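Local structure of colicin-D (Escherichia coli, 5ZNM) at residues S94-R99 / D167-G172; N212-P217 / Q227-T232. The protein is a plasmid-encoded toxin that inhibits protein synthesis in E. coli and close relatives, represented here by its central and C-terminal tRNase domains. All blocks are in the same frame, centred on the assembly; numbering follows the deposited sequence.

In the fold
Interaction 1 lies within a sheet, interaction 2 within a connection between strands. Interaction 1 pairs strand 96-103 with strand 163-170, the two middle strands of a four-stranded antiparallel sheet. Interaction 2 joins two pieces of the long connection that leaves strand 207-212 and returns at strand 243-244. That short strand is the other neighbour of strand 96-103, so the connection runs from interaction 2 back to the sheet of interaction 1. The centres of the two contacts are 35 Å apart, on opposite sides of the chain's centre. Their nearest atoms are about 23 Å apart. The second subunit reaches only interaction 2.

Interaction 1: S94-R99 / D167-G172; sequences SPLLMR and DLLKTG
R99 and D167 form a salt bridge beside the backbone pairing of strands 96-99 and 167-170. The arginine side chain curls round one carboxylate oxygen. Its CB, CG and CD each lie 3.4 Å from D167 OD1. The bend at chi3 (-45°) turns NE to the same oxygen, with R99 NE to D167 OD1 at 2.6 Å. That hydrogen bond is weak, because its N-H...O angle is only 121°. CZ also lies nearest D167 OD1. At the tip, R99 NH2 comes within 2.9 Å of D167 OD2. The guanidinium and carboxylate planes are 30° apart. L96 lies on the same face, its CD1 3.8 Å from L169 CD2 and also near D167 CB. L97 lays CG and CD1 over the backbone of K170, and its side chain also touches V153. On the opposite face L168 and M98 meet through their CB atoms, and L168 packs on F80 of helix 79-86. K170 N bonds to P95 O. L168 N bonds to M98 O at 2.7 Å. L168 O takes L97 N at 2.7 Å and, weakly, M98 N at 3.4 Å. One carbonyl thus serves two successive amides, and the register slips by one residue. This is a classic beta bulge in an antiparallel sheet.

Interaction 2: N212-P217 / Q227-T232; sequences NPVPQP and QPVPVT
An Asx turn starts this contact between two proline-rich pieces of the connection from strand 207-212 to strand 243-244. N212 and Q216 reach from the 212-217 segment to the backbone and hydroxyl of P230-T232. N212 OD1 accepts V214 N at 3.1 Å, with the donor well above the carbonyl plane. This leaves the other end of the amide to cross the contact. N212 ND2 donates to T232 OG1 at 2.8 Å, nearly in the amide plane, and weakly to P230 O. The hydroxyl also bonds to OD1 of N51, on strand 49-51.

The Q216 amide bridges P230 and T232, straddling V231. CG lies anti to the backbone N (chi1 -153°), and the chain runs on extended to CD. Q216 NE2 donates to P230 O at 2.8 Å, while Q216 OE1 accepts T232 N at 2.9 Å. These two in-plane bonds fix the turn of the amide group. P230 O thus takes a firm bond from Q216 and a weak one from N212.

Beside the polar part, V214 CG1 meets V229 CG1 at 3.9 Å. V214 CG2 faces P230 CD at 4.0 Å. Y30 packs on V214 and P230, and A270 of the second subunit packs on V214 and V229. A water donates to both Q216 OE1 and T232 O, the latter at 2.8 Å from the water oxygen.

Interaction 1: S94-R99 / D167-G172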
loop_
_atom_site.group_PDB
_atom_site.type_symbol
_atom_site.label_atom_id
_atom_site.label_comp_id
_atom_site.label_asym_id
_atom_site.label_seq_id
_atom_site.Cartn_x
_atom_site.Cartn_y
_atom_site.Cartn_z
ATOM N N SER A 94 1.557 -32.448 7.101
ATOM C CA SER A 94 2.739 -31.672 7.463
ATOM C C SER A 94 2.325 -30.346 8.091
ATOM O O SER A 94 1.718 -29.509 7.420
ATOM C CB SER A 94 3.626 -31.430 6.235
ATOM O OG SER A 94 4.641 -30.478 6.511
ATOM N N PRO A 95 2.665 -30.151 9.372
ATOM C CA PRO A 95 2.143 -28.968 10.084
ATOM C C PRO A 95 2.646 -27.646 9.524
ATOM O O PRO A 95 1.888 -26.670 9.492
ATOM C CB PRO A 95 2.602 -29.196 11.531
ATOM C CG PRO A 95 3.799 -30.082 11.414
ATOM C CD PRO A 95 3.554 -30.966 10.216
ATOM N N LEU A 96 3.897 -27.579 9.074
ATOM C CA LEU A 96 4.382 -26.366 8.424
ATOM C C LEU A 96 3.798 -26.301 7.020
ATOM O O LEU A 96 4.138 -27.114 6.156
ATOM C CB LEU A 96 5.908 -26.342 8.383
ATOM C CG LEU A 96 6.530 -25.118 7.699
ATOM C CD1 LEU A 96 6.029 -23.824 8.340
ATOM C CD2 LEU A 96 8.054 -25.188 7.742
ATOM N N LEU A 97 2.906 -25.338 6.794
ATOM C CA LEU A 97 2.278 -25.176 5.488
ATOM C C LEU A 97 3.140 -24.377 4.531
ATOM O O LEU A 97 3.148 -24.661 3.329
ATOM C CB LEU A 97 0.930 -24.471 5.633
ATOM C CG LEU A 97 -0.133 -25.256 6.383
ATOM C CD1 LEU A 97 -1.261 -24.327 6.752
ATOM C CD2 LEU A 97 -0.624 -26.387 5.503
ATOM N N MET A 98 3.850 -23.374 5.034
ATOM C CA MET A 98 4.538 -22.439 4.161
ATOM C C MET A 98 5.505 -21.615 4.988
ATOM O O MET A 98 5.197 -21.235 6.118
ATOM C CB MET A 98 3.530 -21.531 3.452
ATOM C CG MET A 98 4.129 -20.580 2.462
ATOM S SD MET A 98 2.795 -19.863 1.499
ATOM C CE MET A 98 2.331 -21.276 0.501
ATOM N N ARG A 99 6.677 -21.363 4.422
ATOM C CA ARG A 99 7.650 -20.452 4.999
ATOM C C ARG A 99 7.885 -19.338 3.999
ATOM O O ARG A 99 8.158 -19.603 2.825
ATOM C CB ARG A 99 8.965 -21.165 5.327
ATOM C CG ARG A 99 10.103 -20.228 5.731
ATOM C CD ARG A 99 11.184 -20.994 6.444
ATOM N NE ARG A 99 10.649 -21.908 7.431
ATOM C CZ ARG A 99 11.355 -22.643 8.258
ATOM N NH1 ARG A 99 12.665 -22.585 8.242
ATOM N NH2 ARG A 99 10.751 -23.456 9.126
ATOM N N ASP A 167 6.595 -18.479 9.360
ATOM C CA ASP A 167 6.163 -19.864 9.242
ATOM C C ASP A 167 4.656 -19.905 9.416
ATOM O O ASP A 167 4.142 -19.441 10.437
ATOM C CB ASP A 167 6.833 -20.759 10.285
ATOM C CG ASP A 167 8.211 -21.195 9.868
ATOM O OD1 ASP A 167 8.607 -20.873 8.726
ATOM O OD2 ASP A 167 8.888 -21.869 10.668
ATOM N N LEU A 168 3.957 -20.430 8.413
ATOM C CA LEU A 168 2.520 -20.620 8.483
ATOM C C LEU A 168 2.259 -22.070 8.872
ATOM O O LEU A 168 2.698 -22.998 8.179
ATOM C CB LEU A 168 1.845 -20.256 7.160
ATOM C CG LEU A 168 1.984 -18.781 6.759
ATOM C CD1 LEU A 168 1.109 -18.451 5.562
ATOM C CD2 LEU A 168 1.666 -17.850 7.923
ATOM N N LEU A 169 1.559 -22.251 9.986
ATOM C CA LEU A 169 1.376 -23.545 10.617
ATOM C C LEU A 169 -0.090 -23.929 10.599
ATOM O O LEU A 169 -0.956 -23.138 11.002
ATOM C CB LEU A 169 1.874 -23.530 12.054
ATOM C CG LEU A 169 3.324 -23.090 12.204
ATOM C CD1 LEU A 169 3.609 -22.764 13.656
ATOM C CD2 LEU A 169 4.243 -24.179 11.692
ATOM N N LYS A 170 -0.345 -25.149 10.124
ATOM C CA LYS A 170 -1.669 -25.762 10.180
ATOM C C LYS A 170 -2.070 -26.007 11.643
ATOM O O LYS A 170 -1.303 -26.589 12.416
ATOM C CB LYS A 170 -1.665 -27.070 9.341
ATOM C CG LYS A 170 -3.021 -27.829 9.231
ATOM C CD LYS A 170 -4.291 -26.968 9.313
ATOM C CE LYS A 170 -5.375 -27.785 9.629
ATOM N NZ LYS A 170 -6.241 -26.993 10.578
ATOM N N THR A 171 -3.263 -25.583 12.018
ATOM C CA THR A 171 -3.748 -25.798 13.357
ATOM C C THR A 171 -4.656 -27.047 13.349
ATOM O O THR A 171 -5.105 -27.464 12.335
ATOM C CB THR A 171 -4.513 -24.607 13.975
ATOM O OG1 THR A 171 -5.750 -24.452 13.332
ATOM C CG2 THR A 171 -3.767 -23.331 13.892
ATOM N N GLY A 172 -4.954 -27.562 14.500
ATOM C CA GLY A 172 -5.800 -28.715 14.532
ATOM C C GLY A 172 -5.678 -29.211 15.908
ATOM O O GLY A 172 -6.241 -28.617 16.817
#

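Interaction 2: N212-P217 / Q227-T232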
loop_
_atom_site.group_PDB
_atom_site.type_symbol
_atom_site.label_atom_id
_atom_site.label_comp_id
_atom_site.label_asym_id
_atom_site.label_seq_id
_atom_site.Cartn_x
_atom_site.Cartn_y
_atom_site.Cartn_z
ATOM N N ASN A 212 -0.137 3.081 17.991
ATOM C CA ASN A 212 -0.392 4.454 17.585
ATOM C C ASN A 212 -1.818 4.502 17.023
ATOM O O ASN A 212 -2.047 3.952 15.950
ATOM C CB ASN A 212 0.628 4.908 16.542
ATOM C CG ASN A 212 0.485 6.377 16.178
ATOM O OD1 ASN A 212 -0.524 7.034 16.485
ATOM N ND2 ASN A 212 1.489 6.894 15.481
ATOM N N PRO A 213 -2.781 5.095 17.705
ATOM C CA PRO A 213 -4.163 5.034 17.226
ATOM C C PRO A 213 -4.456 5.949 16.050
ATOM O O PRO A 213 -5.551 5.850 15.494
ATOM C CB PRO A 213 -4.985 5.445 18.460
ATOM C CG PRO A 213 -4.090 6.254 19.266
ATOM C CD PRO A 213 -2.677 5.823 18.980
ATOM N N VAL A 214 -3.531 6.809 15.639
ATOM C CA VAL A 214 -3.743 7.705 14.507
ATOM C C VAL A 214 -3.357 6.959 13.234
ATOM O O VAL A 214 -2.193 6.549 13.106
ATOM C CB VAL A 214 -2.918 8.989 14.647
ATOM C CG1 VAL A 214 -3.230 9.938 13.496
ATOM C CG2 VAL A 214 -3.172 9.669 16.002
ATOM N N PRO A 215 -4.267 6.801 12.265
ATOM C CA PRO A 215 -3.873 6.190 10.989
ATOM C C PRO A 215 -2.677 6.917 10.405
ATOM O O PRO A 215 -2.574 8.141 10.473
ATOM C CB PRO A 215 -5.124 6.342 10.113
ATOM C CG PRO A 215 -6.275 6.430 11.131
ATOM C CD PRO A 215 -5.684 7.221 12.267
ATOM N N GLN A 216 -1.739 6.147 9.875
ATOM C CA GLN A 216 -0.514 6.763 9.406
ATOM C C GLN A 216 0.148 5.885 8.352
ATOM O O GLN A 216 1.156 5.217 8.637
ATOM C CB GLN A 216 0.436 6.996 10.575
ATOM C CG GLN A 216 1.404 8.137 10.374
ATOM C CD GLN A 216 2.019 8.551 11.695
ATOM O OE1 GLN A 216 2.955 7.912 12.167
ATOM N NE2 GLN A 216 1.466 9.596 12.322
ATOM N N PRO A 217 -0.386 5.855 7.132
ATOM C CA PRO A 217 0.263 5.064 6.070
ATOM C C PRO A 217 1.657 5.560 5.716
ATOM O O PRO A 217 2.472 4.782 5.204
ATOM C CB PRO A 217 -0.715 5.202 4.892
ATOM C CG PRO A 217 -1.439 6.474 5.156
ATOM C CD PRO A 217 -1.591 6.549 6.650
ATOM N N GLN A 227 -2.261 18.794 12.199
ATOM C CA GLN A 227 -2.288 18.998 13.637
ATOM C C GLN A 227 -1.365 17.994 14.314
ATOM O O GLN A 227 -0.948 17.015 13.689
ATOM C CB GLN A 227 -3.726 18.853 14.144
ATOM C CG GLN A 227 -4.683 19.835 13.457
ATOM C CD GLN A 227 -5.906 20.149 14.307
ATOM O OE1 GLN A 227 -5.788 20.417 15.498
ATOM N NE2 GLN A 227 -7.080 20.115 13.695
ATOM N N PRO A 228 -0.987 18.214 15.576
ATOM C CA PRO A 228 -0.002 17.318 16.208
ATOM C C PRO A 228 -0.535 15.898 16.360
ATOM O O PRO A 228 -1.655 15.678 16.824
ATOM C CB PRO A 228 0.257 17.975 17.570
ATOM C CG PRO A 228 -0.163 19.442 17.375
ATOM C CD PRO A 228 -1.311 19.372 16.434
ATOM N N VAL A 229 0.281 14.931 15.948
ATOM C CA VAL A 229 -0.003 13.505 16.164
ATOM C C VAL A 229 1.313 12.790 16.415
ATOM O O VAL A 229 2.370 13.241 15.977
ATOM C CB VAL A 229 -0.719 12.848 14.953
ATOM C CG1 VAL A 229 -2.107 13.473 14.652
ATOM C CG2 VAL A 229 0.192 12.866 13.700
ATOM N N PRO A 230 1.259 11.660 17.134
ATOM C CA PRO A 230 2.470 10.835 17.256
ATOM C C PRO A 230 2.876 10.321 15.891
ATOM O O PRO A 230 2.037 10.037 15.035
ATOM C CB PRO A 230 2.038 9.684 18.176
ATOM C CG PRO A 230 0.746 10.132 18.801
ATOM C CD PRO A 230 0.106 11.021 17.780
ATOM N N VAL A 231 4.179 10.193 15.691
ATOM C CA VAL A 231 4.715 9.714 14.423
ATOM C C VAL A 231 5.448 8.410 14.707
ATOM O O VAL A 231 6.441 8.389 15.445
ATOM C CB VAL A 231 5.616 10.756 13.753
ATOM C CG1 VAL A 231 6.327 10.153 12.544
ATOM C CG2 VAL A 231 4.748 11.938 13.280
ATOM N N THR A 232 4.923 7.320 14.178
ATOM C CA THR A 232 5.580 6.025 14.339
ATOM C C THR A 232 6.853 5.984 13.498
ATOM O O THR A 232 6.826 6.393 12.326
ATOM C CB THR A 232 4.631 4.908 13.916
ATOM O OG1 THR A 232 3.415 5.014 14.662
ATOM C CG2 THR A 232 5.265 3.537 14.163
HETATM O O HOH W 1 4.590 6.648 10.696
#